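Local atomic coordinates of magnesium transporter, putative (Shewanella oneidensis MR-1, PDB entry 3KXR), a protein that probably transports magnesium or other cations across the membrane as an SLC41A-family member, this chain holding its CBS-pair domain and part of the intracellular N domain. Residues Q63-S68 against D89-V94; D98-T103 against G157-R162; S52-G57 against N132-D137; R58-Q63 against G161-R166; L13-L18 against R42-L47. All coordinates share one frame; numbering follows the deposited sequence.

How the interactions relate
From the N terminus, interaction 5 closes first, joining helices 15-20 and 39-50, in the part assigned to the MgtE N domain. Interactions 3 and 4 then start one after the other in the linker after helix 39-50; their partners follow in the same order in the second CBS motif, so the loops cross. Interaction 1 closes the beta-alpha-beta unit of the first motif and is nested inside both. Interaction 2 follows it in series, crosses interaction 3, and ties the two motifs together near their hairpins. It shares Gly161 and Arg162 with interaction 4, while Gln63 belongs to both 1 and 4. Leu47 of interaction 5 packs on the linker at Gly57 and Thr60.

Interaction 1. Residues Q63-S68 against D89-V94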
# COMPACT_ATOMS: atom_id res chain seq x y z
N GLN A 63 5.93 -14.80 8.67
CA GLN A 63 5.23 -14.72 9.98
C GLN A 63 5.84 -15.61 11.02
O GLN A 63 5.80 -16.83 10.91
CB GLN A 63 3.76 -15.12 9.84
CG GLN A 63 2.86 -13.95 9.75
CD GLN A 63 1.49 -14.25 9.22
OE1 GLN A 63 0.53 -14.31 9.99
NE2 GLN A 63 1.37 -14.35 7.89
N MSE A 64 6.39 -15.02 12.06
CA MSE A 64 7.05 -15.80 13.06
C MSE A 64 7.31 -15.01 14.31
O MSE A 64 7.31 -13.81 14.32
CB MSE A 64 8.38 -16.31 12.50
CG MSE A 64 9.31 -15.18 12.12
SE MSE A 64 11.01 -15.80 11.39
CE MSE A 64 11.61 -14.13 10.47
N LEU A 65 7.58 -15.72 15.39
CA LEU A 65 8.06 -15.10 16.60
C LEU A 65 9.62 -15.00 16.54
O LEU A 65 10.33 -16.00 16.54
CB LEU A 65 7.53 -15.90 17.81
CG LEU A 65 6.22 -15.44 18.48
CD1 LEU A 65 5.12 -15.02 17.55
CD2 LEU A 65 5.75 -16.49 19.48
N VAL A 66 10.13 -13.78 16.44
CA VAL A 66 11.57 -13.54 16.43
C VAL A 66 11.93 -12.34 17.35
O VAL A 66 11.19 -11.37 17.43
CB VAL A 66 12.08 -13.31 14.98
CG1 VAL A 66 11.21 -12.28 14.28
CG2 VAL A 66 13.53 -12.90 14.98
N LEU A 67 13.04 -12.43 18.07
CA LEU A 67 13.54 -11.33 18.89
C LEU A 67 15.06 -11.23 18.73
O LEU A 67 15.73 -12.22 18.40
CB LEU A 67 13.17 -11.56 20.37
CG LEU A 67 11.70 -11.43 20.82
CD1 LEU A 67 11.51 -11.88 22.24
CD2 LEU A 67 11.23 -9.99 20.66
N SER A 68 15.62 -10.06 18.98
CA SER A 68 17.06 -9.89 18.86
C SER A 68 17.74 -10.45 20.11
O SER A 68 17.10 -10.82 21.09
CB SER A 68 17.45 -8.41 18.73
OG SER A 68 17.27 -7.74 19.99
N ASP A 89 5.24 -22.88 18.66
CA ASP A 89 5.63 -22.95 20.05
C ASP A 89 7.12 -22.72 20.28
O ASP A 89 7.65 -23.12 21.30
CB ASP A 89 5.17 -24.26 20.66
CG ASP A 89 6.03 -25.40 20.23
OD1 ASP A 89 6.83 -25.20 19.27
OD2 ASP A 89 5.91 -26.46 20.88
N ASN A 90 7.76 -22.04 19.33
CA ASN A 90 9.16 -21.69 19.42
C ASN A 90 9.32 -20.24 19.03
O ASN A 90 8.48 -19.66 18.35
CB ASN A 90 10.01 -22.58 18.52
CG ASN A 90 10.17 -23.95 19.06
OD1 ASN A 90 10.01 -24.17 20.25
ND2 ASN A 90 10.48 -24.90 18.21
N LEU A 91 10.44 -19.68 19.44
CA LEU A 91 10.74 -18.30 19.11
C LEU A 91 12.22 -18.20 18.73
O LEU A 91 13.07 -18.88 19.32
CB LEU A 91 10.36 -17.45 20.32
CG LEU A 91 10.52 -15.94 20.35
CD1 LEU A 91 9.53 -15.37 21.36
CD2 LEU A 91 11.94 -15.67 20.75
N PHE A 92 12.50 -17.43 17.70
CA PHE A 92 13.82 -17.43 17.10
C PHE A 92 14.60 -16.20 17.49
O PHE A 92 14.04 -15.11 17.55
CB PHE A 92 13.67 -17.54 15.58
CG PHE A 92 12.85 -18.70 15.17
CD1 PHE A 92 13.13 -19.97 15.67
CD2 PHE A 92 11.75 -18.55 14.34
CE1 PHE A 92 12.34 -21.06 15.32
CE2 PHE A 92 10.95 -19.66 13.99
CZ PHE A 92 11.25 -20.90 14.49
N ILE A 93 15.89 -16.38 17.78
CA ILE A 93 16.74 -15.29 18.22
C ILE A 93 17.73 -14.97 17.15
O ILE A 93 18.39 -15.88 16.62
CB ILE A 93 17.53 -15.64 19.50
CG1 ILE A 93 16.57 -16.08 20.59
CG2 ILE A 93 18.37 -14.46 20.00
CD1 ILE A 93 15.51 -15.08 20.95
N VAL A 94 17.85 -13.68 16.83
CA VAL A 94 18.79 -13.23 15.83
C VAL A 94 19.72 -12.17 16.42
O VAL A 94 19.38 -11.49 17.39
CB VAL A 94 18.06 -12.63 14.59
CG1 VAL A 94 17.24 -13.72 13.86
CG2 VAL A 94 17.19 -11.44 14.98
O HOH W 1 7.93 -18.66 15.69
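Leu65 to Ser68 runs parallel to Leu91 to Val94 with the short strand axes 4.7 Å apart, and three backbone bonds join them: Phe92 N to Leu65 O (2.8 Å), Leu67 N to Phe92 O, and Val94 N to Leu67 O. The Leu67 N-H meets its acceptor nearly along the C=O axis, whereas Phe92 N comes to Leu65 O tilted 25° from the carbonyl plane. Ahead of the bridged residues a water spans the gap, accepting from Leu65 N and donating to Asn90 O. Side chains alternate between the faces, Val66, Phe92 and Val94 on one, Leu67 and Ile93 on the other. Val66 CG2 rests against Val94 CG2 at 3.9 Å. The selenium of the selenomethionine Met64 lies 4.1 Å from Phe92 CD2; that chain is extended beyond CG (chi2 -179°) and crosses the Phe92 side chain at about a right angle, an oblique Met-aromatic contact. Leu91 CG packs on Leu65 CB, and Leu67 CD1 meets both Leu91 methyls at 4.1 Å. Strand 66-68, helix 73-82 and strand 90-94 form a beta-alpha-beta unit, with Leu65 and Leu67 packing on Phe79 of that helix. Three direct bonds and one water thus pair the facing backbone groups, while the leucine, valine and phenylalanine side chains are buried.

Interaction 2. Residues D98-T103 against G157-R162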
# COMPACT_ATOMS: atom_id res chain seq x y z
N ASP A 98 20.79 -9.83 11.80
CA ASP A 98 19.69 -10.76 11.44
C ASP A 98 20.15 -12.19 11.23
O ASP A 98 19.41 -12.98 10.65
CB ASP A 98 18.94 -10.29 10.16
CG ASP A 98 17.55 -9.74 10.43
OD1 ASP A 98 16.65 -10.48 10.91
OD2 ASP A 98 17.32 -8.54 10.10
N LYS A 99 21.34 -12.53 11.70
CA LYS A 99 21.81 -13.91 11.62
C LYS A 99 21.08 -14.73 12.65
O LYS A 99 21.02 -14.35 13.81
CB LYS A 99 23.31 -14.01 11.91
CG LYS A 99 24.15 -13.09 11.03
CD LYS A 99 24.17 -13.54 9.54
CE LYS A 99 24.76 -12.44 8.60
NZ LYS A 99 23.72 -11.82 7.70
N TYR A 100 20.54 -15.86 12.22
CA TYR A 100 19.91 -16.77 13.13
C TYR A 100 20.95 -17.27 14.11
O TYR A 100 21.96 -17.76 13.69
CB TYR A 100 19.34 -17.95 12.37
CG TYR A 100 18.86 -19.10 13.22
CD1 TYR A 100 17.66 -19.05 13.90
CD2 TYR A 100 19.58 -20.27 13.30
CE1 TYR A 100 17.20 -20.09 14.65
CE2 TYR A 100 19.14 -21.33 14.08
CZ TYR A 100 17.93 -21.23 14.73
OH TYR A 100 17.49 -22.28 15.50
N LEU A 101 20.68 -17.13 15.41
CA LEU A 101 21.50 -17.69 16.48
C LEU A 101 20.94 -19.00 17.09
O LEU A 101 21.68 -19.84 17.52
CB LEU A 101 21.61 -16.66 17.61
CG LEU A 101 22.17 -15.27 17.30
CD1 LEU A 101 22.24 -14.47 18.56
CD2 LEU A 101 23.58 -15.38 16.65
N GLY A 102 19.62 -19.13 17.19
CA GLY A 102 19.00 -20.28 17.87
C GLY A 102 17.52 -20.11 18.14
O GLY A 102 16.91 -19.13 17.76
N THR A 103 16.96 -21.08 18.84
CA THR A 103 15.54 -21.18 19.10
C THR A 103 15.33 -21.33 20.59
O THR A 103 16.04 -22.08 21.24
CB THR A 103 15.01 -22.47 18.40
OG1 THR A 103 15.20 -22.34 16.99
CG2 THR A 103 13.52 -22.76 18.70
N GLY A 157 23.11 -16.82 6.18
CA GLY A 157 22.83 -17.12 7.59
C GLY A 157 21.67 -16.36 8.20
O GLY A 157 21.39 -16.52 9.38
N GLU A 158 21.00 -15.54 7.40
CA GLU A 158 19.91 -14.70 7.88
C GLU A 158 18.62 -15.46 7.97
O GLU A 158 18.23 -16.19 7.06
CB GLU A 158 19.67 -13.48 6.99
CG GLU A 158 20.87 -12.54 6.88
CD GLU A 158 20.55 -11.24 6.13
OE1 GLU A 158 19.35 -10.98 5.79
OE2 GLU A 158 21.51 -10.47 5.93
N LEU A 159 17.94 -15.27 9.08
CA LEU A 159 16.65 -15.88 9.31
C LEU A 159 15.67 -15.21 8.38
O LEU A 159 15.38 -14.05 8.55
CB LEU A 159 16.22 -15.63 10.76
CG LEU A 159 14.87 -16.18 11.15
CD1 LEU A 159 14.87 -17.69 10.84
CD2 LEU A 159 14.61 -15.87 12.63
N ILE A 160 15.15 -15.91 7.38
CA ILE A 160 14.18 -15.29 6.49
C ILE A 160 12.73 -15.66 6.78
O ILE A 160 11.81 -15.00 6.26
CB ILE A 160 14.50 -15.57 5.03
CG1 ILE A 160 14.29 -17.05 4.72
CG2 ILE A 160 15.94 -15.11 4.71
CD1 ILE A 160 14.76 -17.43 3.32
N GLY A 161 12.49 -16.67 7.61
CA GLY A 161 11.11 -17.08 7.91
C GLY A 161 11.03 -18.49 8.48
O GLY A 161 12.02 -19.02 8.95
N ARG A 162 9.85 -19.09 8.43
CA ARG A 162 9.70 -20.44 8.98
C ARG A 162 8.84 -21.30 8.07
O ARG A 162 8.12 -20.78 7.23
CB ARG A 162 9.06 -20.36 10.35
CG ARG A 162 7.58 -20.10 10.28
CD ARG A 162 7.00 -19.78 11.62
NE ARG A 162 5.57 -19.53 11.48
CZ ARG A 162 4.59 -20.12 12.17
NH1 ARG A 162 4.80 -21.04 13.10
NH2 ARG A 162 3.34 -19.78 11.90
O HOH W 2 22.57 -18.17 11.06
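Lys99 and Glu158 make a surface contact between the two CBS motifs, where the chain turns into strand 100-105 of one and strand 159-164 of the other. Two backbone bonds bridge them: Tyr100 N gives its hydrogen to Gly157 O at 3.0 Å, in the carbonyl plane, and Leu159 N reaches Asp98 O at 3.1 Å. The bonds exchange equivalent positions, consistent with the approximate twofold relation of motifs in a CBS pair. A water donates to both Gly157 O and Tyr100 O. Outside the backbone, Lys99 bends at chi2 (-69°) and passes Gly157, its CD 4.0 Å from Gly157 C, before NZ forms a salt bridge with Glu158 OE2 (3.1 Å). Glu158 extends beyond CG, and the two side chains cross at a slant. On the inner side Tyr100 CB and Leu159 CB pack at 4.2 Å, and Leu159 continues onto Phe92 and Val94. The Tyr100 hydroxyl is hydrogen-bonded to Thr103 OG1 at 2.7 Å, while Gly102 N lies over the centre of the Tyr100 ring, 3.5 Å above its plane.

Interaction 3. Residues S52-G57 against N132-D137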
# COMPACT_ATOMS: atom_id res chain seq x y z
N SER A 52 13.53 -21.57 -6.57
CA SER A 52 12.93 -22.40 -7.61
C SER A 52 11.98 -23.39 -6.96
O SER A 52 11.88 -23.45 -5.73
CB SER A 52 14.01 -23.10 -8.41
OG SER A 52 14.86 -23.83 -7.53
N GLU A 53 11.31 -24.18 -7.80
CA GLU A 53 10.14 -24.93 -7.38
C GLU A 53 10.41 -26.02 -6.37
O GLU A 53 9.50 -26.44 -5.68
CB GLU A 53 9.45 -25.55 -8.59
CG GLU A 53 10.28 -26.68 -9.24
CD GLU A 53 9.64 -27.25 -10.52
OE1 GLU A 53 8.45 -26.95 -10.83
OE2 GLU A 53 10.37 -28.02 -11.22
N ASN A 54 11.64 -26.50 -6.29
CA ASN A 54 11.95 -27.52 -5.31
C ASN A 54 12.85 -27.01 -4.20
O ASN A 54 13.57 -27.79 -3.60
CB ASN A 54 12.58 -28.74 -6.02
CG ASN A 54 12.68 -29.99 -5.10
OD1 ASN A 54 11.79 -30.26 -4.28
ND2 ASN A 54 13.77 -30.74 -5.24
N GLU A 55 12.79 -25.71 -3.90
CA GLU A 55 13.54 -25.13 -2.78
C GLU A 55 12.58 -24.67 -1.71
O GLU A 55 11.62 -23.96 -2.00
CB GLU A 55 14.39 -23.94 -3.22
CG GLU A 55 15.55 -24.32 -4.15
CD GLU A 55 16.45 -23.14 -4.56
OE1 GLU A 55 15.95 -22.07 -5.00
OE2 GLU A 55 17.69 -23.29 -4.47
N ILE A 56 12.84 -25.03 -0.46
CA ILE A 56 11.89 -24.71 0.60
C ILE A 56 11.72 -23.17 0.82
O ILE A 56 10.64 -22.69 1.26
CB ILE A 56 12.25 -25.43 1.90
CG1 ILE A 56 11.02 -25.46 2.83
CG2 ILE A 56 13.50 -24.79 2.57
CD1 ILE A 56 9.75 -25.99 2.18
N GLY A 57 12.75 -22.40 0.48
CA GLY A 57 12.65 -20.94 0.50
C GLY A 57 11.38 -20.40 -0.15
O GLY A 57 10.80 -19.41 0.28
N ASN A 132 17.56 -23.59 0.42
CA ASN A 132 17.74 -24.47 -0.73
C ASN A 132 17.42 -25.93 -0.43
O ASN A 132 17.49 -26.74 -1.31
CB ASN A 132 19.16 -24.34 -1.29
CG ASN A 132 20.20 -24.87 -0.34
OD1 ASN A 132 19.92 -25.14 0.82
ND2 ASN A 132 21.39 -25.04 -0.82
N THR A 133 17.08 -26.28 0.81
CA THR A 133 16.67 -27.67 1.11
C THR A 133 15.48 -28.07 0.21
O THR A 133 14.61 -27.23 -0.08
CB THR A 133 16.27 -27.81 2.57
OG1 THR A 133 17.38 -27.39 3.37
CG2 THR A 133 15.87 -29.23 2.91
N THR A 134 15.46 -29.33 -0.24
CA THR A 134 14.38 -29.81 -1.11
C THR A 134 13.11 -29.89 -0.31
O THR A 134 13.14 -30.02 0.92
CB THR A 134 14.63 -31.20 -1.74
OG1 THR A 134 14.70 -32.18 -0.70
CG2 THR A 134 15.90 -31.25 -2.57
N LEU A 135 11.98 -29.86 -1.00
CA LEU A 135 10.70 -29.80 -0.32
C LEU A 135 10.48 -31.02 0.55
O LEU A 135 10.03 -30.91 1.69
CB LEU A 135 9.56 -29.66 -1.31
CG LEU A 135 9.62 -28.51 -2.31
CD1 LEU A 135 8.30 -28.44 -3.05
CD2 LEU A 135 9.98 -27.18 -1.61
N LEU A 136 10.79 -32.19 0.02
CA LEU A 136 10.60 -33.43 0.75
C LEU A 136 11.60 -33.60 1.90
O LEU A 136 11.24 -34.17 2.92
CB LEU A 136 10.65 -34.62 -0.20
CG LEU A 136 10.15 -35.99 0.24
CD1 LEU A 136 9.96 -36.89 -1.01
CD2 LEU A 136 11.10 -36.74 1.25
N ASP A 137 12.82 -33.12 1.76
CA ASP A 137 13.74 -33.13 2.88
C ASP A 137 13.25 -32.18 3.97
O ASP A 137 13.39 -32.46 5.14
CB ASP A 137 15.15 -32.76 2.48
CG ASP A 137 15.85 -33.85 1.70
OD1 ASP A 137 15.30 -34.97 1.56
OD2 ASP A 137 16.96 -33.56 1.18
O HOH W 3 11.42 -32.29 -2.88
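The amide of Asn54 has Thr134 CB, Thr134 CG2 and Leu135 N all on one side of its plane. Its nitrogen ND2 lies 3.5 Å from Thr134 CG2, while OD1 sits 3.4 Å from Leu135 CG and takes a weak but nearly straight hydrogen bond from Leu135 N (3.3 Å, 169° at the hydrogen). With CG anti to the backbone N (chi1 -168°), the Asn54 side chain runs beside that of Thr134 and points the same way. A water that accepts from Leu136 N also sits close to the amide plane by OD1, at a separation short enough to be doubtful. The Glu55 carboxylate and the Asn132 amide are turned 55° apart; Glu55 OE2 approaches Asn132 CB at 3.7 Å, and Asn132 OD1 bonds instead to Thr130. Residues 52-55 form a type I beta turn, strengthened by Ser52 N bonding to the anti side of Glu55 OE1. Facing it is the start of helix 135-143, where Thr134 is the N-cap and its OG1 accepts from Asp137 N. The turn thus lies against a helix N terminus of the second CBS motif. Ile56 N donates to Thr133 O at 2.8 Å. Leu135 places CD1 3.5 Å from Glu53 O and CD2 4.0 Å from Ile56 CD1; both Ile56 and Leu135 also pack on Leu171 of helix 165-176.

Interaction 4. Residues R58-Q63 against G161-R166; sequences RYTDHQ and GRVTLR
Asp61 and Arg162 form a single antiparallel hydrogen-bonded bridge, pinning the linker after helix 39-50 to strand 159-164 of the second CBS motif. Asp61 N donates to Arg162 O at 2.9 Å, in the carbonyl plane, and Arg162 N returns a bond to Asp61 O at 2.8 Å. Asp61 then builds an Asx turn: OD1 accepts from Gln63 N (3.0 Å), the donor coming from well above the carboxylate plane. Its other oxygen, OD2, stays 4.2 Å from Arg162 NH2, an opposite charge nearby but beyond salt-bridge range, although the two side chains lie side by side. Arg162 stretches out straight from CG to NE (chi2 -170°, chi3 180°), and NE makes a weak, bent bond to Gln63 O. The rest of the buried guanidinium is supplied from other parts of the chain: NH1 has a salt bridge to Glu149, and NH2 donates to Asp86 O. Across the bridge Thr60 CG2 packs directly on Gly161 CA at 3.6 Å. His62 ND1 is bonded to Ile160 O, and Gln63 OE1 accepts from Leu9 N of the second subunit. The Arg162 guanidinium itself carries Thr164 CG2 over the centre of one face, 3.5 Å above the plane.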
# COMPACT_ATOMS: atom_id res chain seq x y z
N ARG A 58 10.96 -21.05 -1.22
CA ARG A 58 9.81 -20.62 -1.98
C ARG A 58 8.52 -20.65 -1.13
O ARG A 58 7.64 -19.81 -1.35
CB ARG A 58 9.69 -21.51 -3.22
CG ARG A 58 8.41 -21.40 -3.97
CD ARG A 58 8.48 -22.13 -5.28
NE ARG A 58 9.23 -21.36 -6.26
CZ ARG A 58 8.93 -21.28 -7.56
NH1 ARG A 58 7.88 -21.92 -8.08
NH2 ARG A 58 9.66 -20.53 -8.36
N TYR A 59 8.43 -21.57 -0.16
CA TYR A 59 7.20 -21.75 0.64
C TYR A 59 7.36 -21.27 2.07
O TYR A 59 6.54 -21.56 2.92
CB TYR A 59 6.76 -23.20 0.62
CG TYR A 59 6.61 -23.71 -0.77
CD1 TYR A 59 5.40 -23.58 -1.46
CD2 TYR A 59 7.68 -24.28 -1.42
CE1 TYR A 59 5.27 -24.04 -2.79
CE2 TYR A 59 7.57 -24.73 -2.73
CZ TYR A 59 6.37 -24.61 -3.41
OH TYR A 59 6.32 -25.08 -4.71
N THR A 60 8.42 -20.52 2.31
CA THR A 60 8.70 -19.91 3.58
C THR A 60 7.68 -18.86 3.98
O THR A 60 7.25 -18.06 3.17
CB THR A 60 10.06 -19.22 3.52
OG1 THR A 60 11.05 -20.23 3.64
CG2 THR A 60 10.23 -18.23 4.65
N ASP A 61 7.35 -18.85 5.25
CA ASP A 61 6.40 -17.91 5.80
C ASP A 61 7.18 -16.92 6.64
O ASP A 61 7.93 -17.29 7.49
CB ASP A 61 5.41 -18.70 6.65
CG ASP A 61 4.34 -17.84 7.23
OD1 ASP A 61 4.33 -16.62 6.98
OD2 ASP A 61 3.50 -18.41 7.95
N HIS A 62 7.01 -15.63 6.36
CA HIS A 62 7.74 -14.59 7.07
C HIS A 62 7.17 -14.37 8.46
O HIS A 62 7.85 -13.79 9.30
CB HIS A 62 7.71 -13.26 6.31
CG HIS A 62 8.49 -13.25 5.02
ND1 HIS A 62 9.85 -13.48 4.96
CD2 HIS A 62 8.09 -13.01 3.74
CE1 HIS A 62 10.25 -13.38 3.70
NE2 HIS A 62 9.20 -13.11 2.94
N GLN A 63 5.93 -14.80 8.67
CA GLN A 63 5.23 -14.72 9.98
C GLN A 63 5.84 -15.61 11.02
O GLN A 63 5.80 -16.83 10.91
CB GLN A 63 3.76 -15.12 9.84
CG GLN A 63 2.86 -13.95 9.75
CD GLN A 63 1.49 -14.25 9.22
OE1 GLN A 63 0.53 -14.31 9.99
NE2 GLN A 63 1.37 -14.35 7.89
N GLY A 161 12.49 -16.67 7.61
CA GLY A 161 11.11 -17.08 7.91
C GLY A 161 11.03 -18.49 8.48
O GLY A 161 12.02 -19.02 8.95
N ARG A 162 9.85 -19.09 8.43
CA ARG A 162 9.70 -20.44 8.98
C ARG A 162 8.84 -21.30 8.07
O ARG A 162 8.12 -20.78 7.23
CB ARG A 162 9.06 -20.36 10.35
CG ARG A 162 7.58 -20.10 10.28
CD ARG A 162 7.00 -19.78 11.62
NE ARG A 162 5.57 -19.53 11.48
CZ ARG A 162 4.59 -20.12 12.17
NH1 ARG A 162 4.80 -21.04 13.10
NH2 ARG A 162 3.34 -19.78 11.90
N VAL A 163 8.91 -22.61 8.28
CA VAL A 163 7.99 -23.53 7.67
C VAL A 163 7.29 -24.32 8.74
O VAL A 163 7.92 -24.77 9.66
CB VAL A 163 8.72 -24.50 6.80
CG1 VAL A 163 7.72 -25.51 6.25
CG2 VAL A 163 9.36 -23.73 5.68
N THR A 164 5.99 -24.50 8.61
CA THR A 164 5.23 -25.16 9.65
C THR A 164 4.96 -26.64 9.36
O THR A 164 5.05 -27.09 8.23
CB THR A 164 3.90 -24.51 9.84
OG1 THR A 164 3.17 -24.65 8.62
CG2 THR A 164 4.02 -23.04 10.20
N LEU A 165 4.61 -27.39 10.39
CA LEU A 165 4.19 -28.76 10.21
C LEU A 165 2.99 -28.86 9.26
O LEU A 165 2.95 -29.72 8.41
CB LEU A 165 3.86 -29.41 11.55
CG LEU A 165 3.42 -30.87 11.45
CD1 LEU A 165 4.41 -31.77 10.69
CD2 LEU A 165 3.23 -31.38 12.81
N ARG A 166 2.03 -27.97 9.42
CA ARG A 166 0.89 -27.89 8.50
C ARG A 166 1.29 -27.74 7.04
O ARG A 166 0.75 -28.43 6.18
CB ARG A 166 -0.03 -26.73 8.88
CG ARG A 166 -1.44 -26.89 8.32
CD ARG A 166 -2.32 -25.72 8.72
NE ARG A 166 -2.37 -25.52 10.16
CZ ARG A 166 -3.06 -26.28 11.00
NH1 ARG A 166 -3.03 -26.02 12.31
NH2 ARG A 166 -3.78 -27.30 10.56

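Interaction 5. Residues L13-L18 against R42-L47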
# COMPACT_ATOMS: atom_id res chain seq x y z
N LEU A 13 -5.42 -12.43 -10.64
CA LEU A 13 -4.13 -13.08 -10.92
C LEU A 13 -3.30 -13.27 -9.66
O LEU A 13 -3.06 -12.32 -8.96
CB LEU A 13 -3.30 -12.22 -11.88
CG LEU A 13 -3.57 -12.36 -13.37
CD1 LEU A 13 -2.53 -11.55 -14.09
CD2 LEU A 13 -3.52 -13.81 -13.88
N SER A 14 -2.84 -14.47 -9.39
CA SER A 14 -2.01 -14.68 -8.23
C SER A 14 -0.56 -14.29 -8.52
O SER A 14 -0.11 -14.28 -9.68
CB SER A 14 -2.08 -16.13 -7.78
OG SER A 14 -1.44 -17.00 -8.70
N PRO A 15 0.20 -14.00 -7.46
CA PRO A 15 1.61 -13.77 -7.70
C PRO A 15 2.30 -14.96 -8.38
O PRO A 15 3.26 -14.75 -9.13
CB PRO A 15 2.17 -13.51 -6.30
CG PRO A 15 1.11 -13.76 -5.34
CD PRO A 15 -0.17 -14.03 -6.03
N GLU A 16 1.79 -16.17 -8.16
CA GLU A 16 2.34 -17.38 -8.81
C GLU A 16 2.08 -17.37 -10.32
O GLU A 16 2.92 -17.81 -11.10
CB GLU A 16 1.71 -18.68 -8.24
CG GLU A 16 2.01 -18.98 -6.74
CD GLU A 16 1.00 -18.35 -5.74
OE1 GLU A 16 0.18 -17.49 -6.12
OE2 GLU A 16 1.05 -18.72 -4.55
N ASP A 17 0.91 -16.89 -10.70
CA ASP A 17 0.59 -16.73 -12.10
C ASP A 17 1.63 -15.80 -12.72
O ASP A 17 2.15 -16.07 -13.78
CB ASP A 17 -0.79 -16.11 -12.25
CG ASP A 17 -1.92 -16.99 -11.66
OD1 ASP A 17 -1.74 -18.23 -11.48
OD2 ASP A 17 -3.01 -16.41 -11.40
N LEU A 18 1.93 -14.70 -12.04
CA LEU A 18 2.86 -13.73 -12.58
C LEU A 18 4.21 -14.37 -12.83
O LEU A 18 4.78 -14.21 -13.89
CB LEU A 18 3.00 -12.51 -11.67
CG LEU A 18 1.76 -11.60 -11.54
CD1 LEU A 18 2.01 -10.50 -10.50
CD2 LEU A 18 1.36 -10.98 -12.90
N ARG A 42 2.92 -9.72 -2.44
CA ARG A 42 4.23 -9.27 -2.94
C ARG A 42 5.36 -10.09 -2.33
O ARG A 42 6.35 -10.36 -3.00
CB ARG A 42 4.51 -7.80 -2.62
CG ARG A 42 3.93 -6.84 -3.61
CD ARG A 42 4.34 -5.40 -3.31
NE ARG A 42 3.71 -4.90 -2.09
CZ ARG A 42 2.50 -4.33 -2.04
NH1 ARG A 42 1.75 -4.19 -3.12
NH2 ARG A 42 2.03 -3.92 -0.86
N GLN A 43 5.22 -10.46 -1.07
CA GLN A 43 6.27 -11.24 -0.39
C GLN A 43 6.38 -12.63 -1.04
O GLN A 43 7.48 -13.12 -1.28
CB GLN A 43 6.00 -11.36 1.12
CG GLN A 43 6.24 -10.06 1.95
CD GLN A 43 5.73 -10.11 3.46
OE1 GLN A 43 5.26 -11.15 3.97
NE2 GLN A 43 5.87 -8.97 4.16
N ARG A 44 5.23 -13.22 -1.36
CA ARG A 44 5.16 -14.52 -2.01
C ARG A 44 5.81 -14.45 -3.37
O ARG A 44 6.56 -15.35 -3.76
CB ARG A 44 3.69 -14.99 -2.09
CG ARG A 44 3.50 -16.52 -2.36
CD ARG A 44 2.20 -17.18 -1.72
NE ARG A 44 1.17 -16.22 -1.28
CZ ARG A 44 0.04 -15.87 -1.94
NH1 ARG A 44 -0.31 -16.42 -3.11
NH2 ARG A 44 -0.77 -14.94 -1.40
N PHE A 45 5.58 -13.36 -4.08
CA PHE A 45 6.21 -13.19 -5.36
C PHE A 45 7.76 -13.13 -5.27
O PHE A 45 8.48 -13.76 -6.06
CB PHE A 45 5.65 -11.95 -6.06
CG PHE A 45 6.32 -11.65 -7.38
CD1 PHE A 45 5.75 -12.08 -8.58
CD2 PHE A 45 7.51 -10.93 -7.41
CE1 PHE A 45 6.37 -11.81 -9.78
CE2 PHE A 45 8.13 -10.64 -8.62
CZ PHE A 45 7.57 -11.08 -9.81
N GLU A 46 8.28 -12.37 -4.31
CA GLU A 46 9.73 -12.24 -4.15
C GLU A 46 10.37 -13.58 -3.83
O GLU A 46 11.46 -13.86 -4.32
CB GLU A 46 10.10 -11.21 -3.06
CG GLU A 46 9.70 -9.73 -3.40
CD GLU A 46 10.24 -9.23 -4.78
OE1 GLU A 46 11.42 -9.50 -5.10
OE2 GLU A 46 9.50 -8.57 -5.56
N LEU A 47 9.68 -14.42 -3.04
CA LEU A 47 10.21 -15.74 -2.71
C LEU A 47 10.21 -16.68 -3.91
O LEU A 47 11.20 -17.39 -4.16
CB LEU A 47 9.43 -16.38 -1.58
CG LEU A 47 9.65 -15.75 -0.20
CD1 LEU A 47 8.54 -16.20 0.72
CD2 LEU A 47 11.02 -16.05 0.40
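Pro15 is wedged against two neighbours on helix 39-50: its CB meets Phe45 CB at 3.8 Å, and its CG lies over one face of the Arg44 guanidinium, 3.8 Å from NH1. Alongside, Glu16 closes a salt bridge to the same nitrogen, with Arg44 NH1 donating to Glu16 OE2 at 3.0 Å. That bond is straight (166° at the hydrogen) and uses the syn side of the carboxylate oxygen, which lies almost in the guanidinium plane, even though the carboxylate and guanidinium planes are turned 41° apart. One cationic group is therefore covered on a face by proline and held at its edge by an acid. Phe45 takes its contacts at the ring edge, where Leu18 CB approaches CE1 at 3.9 Å and Pro15 O approaches CD1 at 3.7 Å. Further out, Glu16 is bent at chi2 (88°), which swings CD round. Ser14 is the N-cap of helix 15-20, which carries Pro15 and Glu16, and forms a capping box with Asp17: Asp17 N donates to Ser14 OG at 3.1 Å, and Ser14 N to Asp17 OD2 at 2.8 Å. Helix 27-36 packs on both segments, with Leu18 on Phe29 and Ala33 and Phe45 on Leu34, giving a three-helix cluster of the MgtE N domain. Helix 39-50 then leads toward the CBS pair, its Gln43 and Leu47 touching His62 before strand 66-68.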